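Local coordinates for chorismate synthase (Aquifex aeolicus, PDB 1Q1L) that catalyses the FMNH2-dependent anti-1,4-elimination of phosphate from 5-enolpyruvylshikimate-3-phosphate to give chorismate, the last step of the shikimate pathway, at the interface of chains A and B and the interface of chains A and C. Numbering follows the deposited sequence. Chains: chain A/B/C, Chorismate synthase.

Chain A meets a different copy of itself at each site, chain B in contact 1 and chain C in contact 2, and the C-alpha centres of the two lie about 28 Å apart. They have no residues in common. Contact 1 sets strands 229-236 and 317-323 of A against the 3-10 helix 274-279 of B and is mostly apolar, with a bridging water. Contact 2 sets C:Arg71 and C:Leu76 against helix 131-137 and A:Glu16, with an apolar centre and a salt bridge to A:Glu135, which A:His18 holds from behind. Each belongs to a two-fold interface and so recurs with chains exchanged; two such separate interfaces on one subunit suit the homotetramer.

Contact 1: the interface of chains A and B. Residues chain A 228-230, 322-323; chain B 274-275, 278.
One face of the B:Phe275 ring receives the methyl of A:Ala322, whose CB stands 3.6 Å from the ring centroid in a CH-pi contact, displaced toward the rim on the CD1 side. Near that same rim are the two methyls of A:Val230, CG2 being 4.1 Å from CD1 of B:Phe275 and CG1 close to CE1; the valine and phenylalanine side chains cross at about a right angle. With CG anti to its own carbonyl carbon (chi1 -78°), the ring is turned so that one face meets the A:Ala322 methyl. This is an apolar patch of the subunit interface of tetrameric chorismate synthase, where the 3-10 helix 274-279 of B packs on strands 229-236 and 317-323 of A. Replacing B:Phe275 by an alanine would probably leave the A:Ala322 methyl without its aromatic platform and open a gap beside A:Val230. Farther along the 3-10 helix, B:Ala278 points its methyl between the two strands: CB lies 3.8 Å from CG2 of A:Val230 and 3.4 Å from the backbone O of A:Met323, a selenomethionine here. The small side chain probably helps the backbone of B to approach closely. The carbonyl of B:Ala278 faces the start of strand 229-236, where a water links the chains, 2.7 Å from B:Ala278 O and 2.6 Å from the backbone N of A:Gly228.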
loop_
_atom_site.group_PDB
_atom_site.type_symbol
_atom_site.label_atom_id
_atom_site.label_comp_id
_atom_site.label_asym_id
_atom_site.label_seq_id
_atom_site.Cartn_x
_atom_site.Cartn_y
_atom_site.Cartn_z
ATOM N N GLY A 228 24.712 -23.307 -10.804
ATOM C CA GLY A 228 24.099 -22.010 -10.601
ATOM C C GLY A 228 24.570 -21.136 -11.744
ATOM O O GLY A 228 25.135 -21.641 -12.716
ATOM N N GLY A 229 24.354 -19.831 -11.646
ATOM C CA GLY A 229 24.787 -18.954 -12.716
ATOM C C GLY A 229 24.574 -17.484 -12.434
ATOM O O GLY A 229 23.938 -17.100 -11.449
ATOM N N VAL A 230 25.114 -16.653 -13.314
ATOM C CA VAL A 230 24.987 -15.215 -13.179
ATOM C C VAL A 230 24.595 -14.621 -14.515
ATOM O O VAL A 230 25.105 -15.031 -15.563
ATOM C CB VAL A 230 26.318 -14.581 -12.729
ATOM C CG1 VAL A 230 26.188 -13.071 -12.702
ATOM C CG2 VAL A 230 26.713 -15.113 -11.359
ATOM N N ALA A 322 22.706 -13.080 -9.341
ATOM C CA ALA A 322 23.297 -14.380 -9.033
ATOM C C ALA A 322 22.260 -15.421 -8.626
ATOM O O ALA A 322 21.470 -15.204 -7.698
ATOM C CB ALA A 322 24.335 -14.217 -7.928
HETATM N N MSE A 323 22.265 -16.551 -9.325
HETATM C CA MSE A 323 21.334 -17.638 -9.035
HETATM C C MSE A 323 22.093 -18.835 -8.463
HETATM O O MSE A 323 23.031 -19.329 -9.082
HETATM C CB MSE A 323 20.608 -18.070 -10.308
HETATM C CG MSE A 323 19.555 -19.125 -10.061
HETATM SE SE MSE A 323 18.962 -19.956 -11.682
HETATM C CE MSE A 323 20.271 -21.391 -11.717
ATOM N N GLY B 274 25.931 -15.695 -1.715
ATOM C CA GLY B 274 25.724 -14.776 -2.823
ATOM C C GLY B 274 26.258 -15.198 -4.178
ATOM O O GLY B 274 26.026 -16.318 -4.635
ATOM N N PHE B 275 26.963 -14.281 -4.834
ATOM C CA PHE B 275 27.535 -14.545 -6.149
ATOM C C PHE B 275 28.463 -15.760 -6.105
ATOM O O PHE B 275 28.596 -16.480 -7.095
ATOM C CB PHE B 275 28.272 -13.293 -6.657
ATOM C CG PHE B 275 27.345 -12.221 -7.193
ATOM C CD1 PHE B 275 27.043 -12.158 -8.550
ATOM C CD2 PHE B 275 26.725 -11.321 -6.332
ATOM C CE1 PHE B 275 26.132 -11.218 -9.041
ATOM C CE2 PHE B 275 25.807 -10.373 -6.814
ATOM C CZ PHE B 275 25.511 -10.323 -8.169
ATOM N N ALA B 278 26.645 -18.907 -6.683
ATOM C CA ALA B 278 26.303 -19.071 -8.090
ATOM C C ALA B 278 27.417 -19.760 -8.876
ATOM O O ALA B 278 27.195 -20.247 -9.984
ATOM C CB ALA B 278 26.000 -17.709 -8.709
HETATM O O HOH W 1 27.153 -22.909 -10.039
#

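Contact 2: the interface of chains A and C. Residues chain A 16, 18, 131-132, 135; chain C 71, 76.
C:Leu76 brings its two methyls against different residues of chain A: CD2 packs on the amide carbon CG of A:Asn132 at 3.5 Å, while CD1 abuts the carboxylate carbon CD of A:Glu16 at 3.6 Å. In this subunit interface of chorismate synthase, a homotetramer that gives its name to its family, a short helix, 131-137, receives an arginine and a leucine from the neighbouring copy. The leucine crosses the A:Asn132 side chain at about a right angle, whereas A:Glu16, bent at chi2, comes from the opposite direction. Next to this apolar centre runs C:Arg71, its CG anti to the backbone N (chi1 -178°) and its chain bent at chi3, which carries the guanidinium over to A:Glu135. There CG of A:Glu135 lies at the guanidinium edge, in its plane, 3.3 Å from NH1 and NH2 of C:Arg71. NH1 also makes a weak hydrogen bond of 3.0 Å to the amide oxygen OD1 of A:Asn132, the amide and guanidinium planes being 48° apart. NH2 forms a salt bridge with OE1 of A:Glu135 at 3.0 Å, its hydrogen-bond geometry weak and the carboxylate turned 69° from the guanidinium. A second shell fixes that carboxylate: the backbone N of A:His18 donates to OE1, and the ring ND1 of A:His18 to OE2 at 2.8 Å, both on the syn side but tilted out of the carboxylate plane. OE2 of A:Glu135 also meets the guanidinium edge of A:Arg131 in a longer salt bridge, 3.9 Å from NH1.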
loop_
_atom_site.group_PDB
_atom_site.type_symbol
_atom_site.label_atom_id
_atom_site.label_comp_id
_atom_site.label_asym_id
_atom_site.label_seq_id
_atom_site.Cartn_x
_atom_site.Cartn_y
_atom_site.Cartn_z
ATOM N N GLU A 16 -0.967 -23.159 -8.775
ATOM C CA GLU A 16 0.027 -24.115 -8.299
ATOM C C GLU A 16 0.671 -24.745 -9.534
ATOM O O GLU A 16 0.078 -24.741 -10.614
ATOM C CB GLU A 16 -0.605 -25.223 -7.447
ATOM C CG GLU A 16 -1.996 -24.952 -6.886
ATOM C CD GLU A 16 -2.106 -23.667 -6.083
ATOM O OE1 GLU A 16 -1.187 -23.356 -5.295
ATOM O OE2 GLU A 16 -3.134 -22.977 -6.229
ATOM N N HIS A 18 1.080 -27.807 -10.333
ATOM C CA HIS A 18 0.277 -28.901 -10.860
ATOM C C HIS A 18 -1.200 -28.660 -10.588
ATOM O O HIS A 18 -1.848 -29.400 -9.849
ATOM C CB HIS A 18 0.724 -30.237 -10.259
ATOM C CG HIS A 18 2.126 -30.616 -10.626
ATOM N ND1 HIS A 18 3.227 -30.164 -9.930
ATOM C CD2 HIS A 18 2.609 -31.355 -11.653
ATOM C CE1 HIS A 18 4.327 -30.607 -10.512
ATOM N NE2 HIS A 18 3.980 -31.333 -11.561
ATOM N N ARG A 131 3.967 -30.655 -0.440
ATOM C CA ARG A 131 3.565 -30.576 -1.840
ATOM C C ARG A 131 2.750 -29.310 -2.078
ATOM O O ARG A 131 2.914 -28.644 -3.098
ATOM C CB ARG A 131 2.737 -31.802 -2.236
ATOM C CG ARG A 131 2.152 -31.721 -3.638
ATOM C CD ARG A 131 1.509 -33.035 -4.048
ATOM N NE ARG A 131 2.483 -34.125 -4.097
ATOM C CZ ARG A 131 3.536 -34.157 -4.910
ATOM N NH1 ARG A 131 3.760 -33.158 -5.756
ATOM N NH2 ARG A 131 4.368 -35.192 -4.881
ATOM N N ASN A 132 1.880 -28.983 -1.129
ATOM C CA ASN A 132 1.044 -27.794 -1.235
ATOM C C ASN A 132 1.897 -26.527 -1.204
ATOM O O ASN A 132 1.497 -25.484 -1.727
ATOM C CB ASN A 132 0.025 -27.758 -0.094
ATOM C CG ASN A 132 -0.832 -29.008 -0.043
ATOM O OD1 ASN A 132 -1.415 -29.416 -1.047
ATOM N ND2 ASN A 132 -0.916 -29.619 1.133
ATOM N N GLU A 135 4.167 -26.698 -4.677
ATOM C CA GLU A 135 3.258 -26.498 -5.808
ATOM C C GLU A 135 3.184 -25.022 -6.190
ATOM O O GLU A 135 3.285 -24.666 -7.363
ATOM C CB GLU A 135 1.846 -26.987 -5.456
ATOM C CG GLU A 135 1.625 -28.488 -5.555
ATOM C CD GLU A 135 1.517 -28.972 -6.985
ATOM O OE1 GLU A 135 0.709 -28.397 -7.746
ATOM O OE2 GLU A 135 2.232 -29.933 -7.346
ATOM N N ARG C 71 -7.396 -27.329 -2.412
ATOM C CA ARG C 71 -7.088 -28.714 -2.729
ATOM C C ARG C 71 -7.749 -29.598 -1.680
ATOM O O ARG C 71 -7.633 -29.342 -0.479
ATOM C CB ARG C 71 -5.569 -28.925 -2.736
ATOM C CG ARG C 71 -5.125 -30.334 -3.101
ATOM C CD ARG C 71 -3.617 -30.391 -3.290
ATOM N NE ARG C 71 -3.193 -29.648 -4.474
ATOM C CZ ARG C 71 -1.929 -29.348 -4.763
ATOM N NH1 ARG C 71 -0.948 -29.723 -3.949
ATOM N NH2 ARG C 71 -1.644 -28.680 -5.873
ATOM N N LEU C 76 -5.207 -23.804 0.495
ATOM C CA LEU C 76 -3.786 -24.133 0.599
ATOM C C LEU C 76 -3.004 -23.050 1.325
ATOM O O LEU C 76 -1.930 -23.305 1.872
ATOM C CB LEU C 76 -3.180 -24.311 -0.793
ATOM C CG LEU C 76 -3.684 -25.445 -1.680
ATOM C CD1 LEU C 76 -3.086 -25.306 -3.087
ATOM C CD2 LEU C 76 -3.297 -26.771 -1.054
#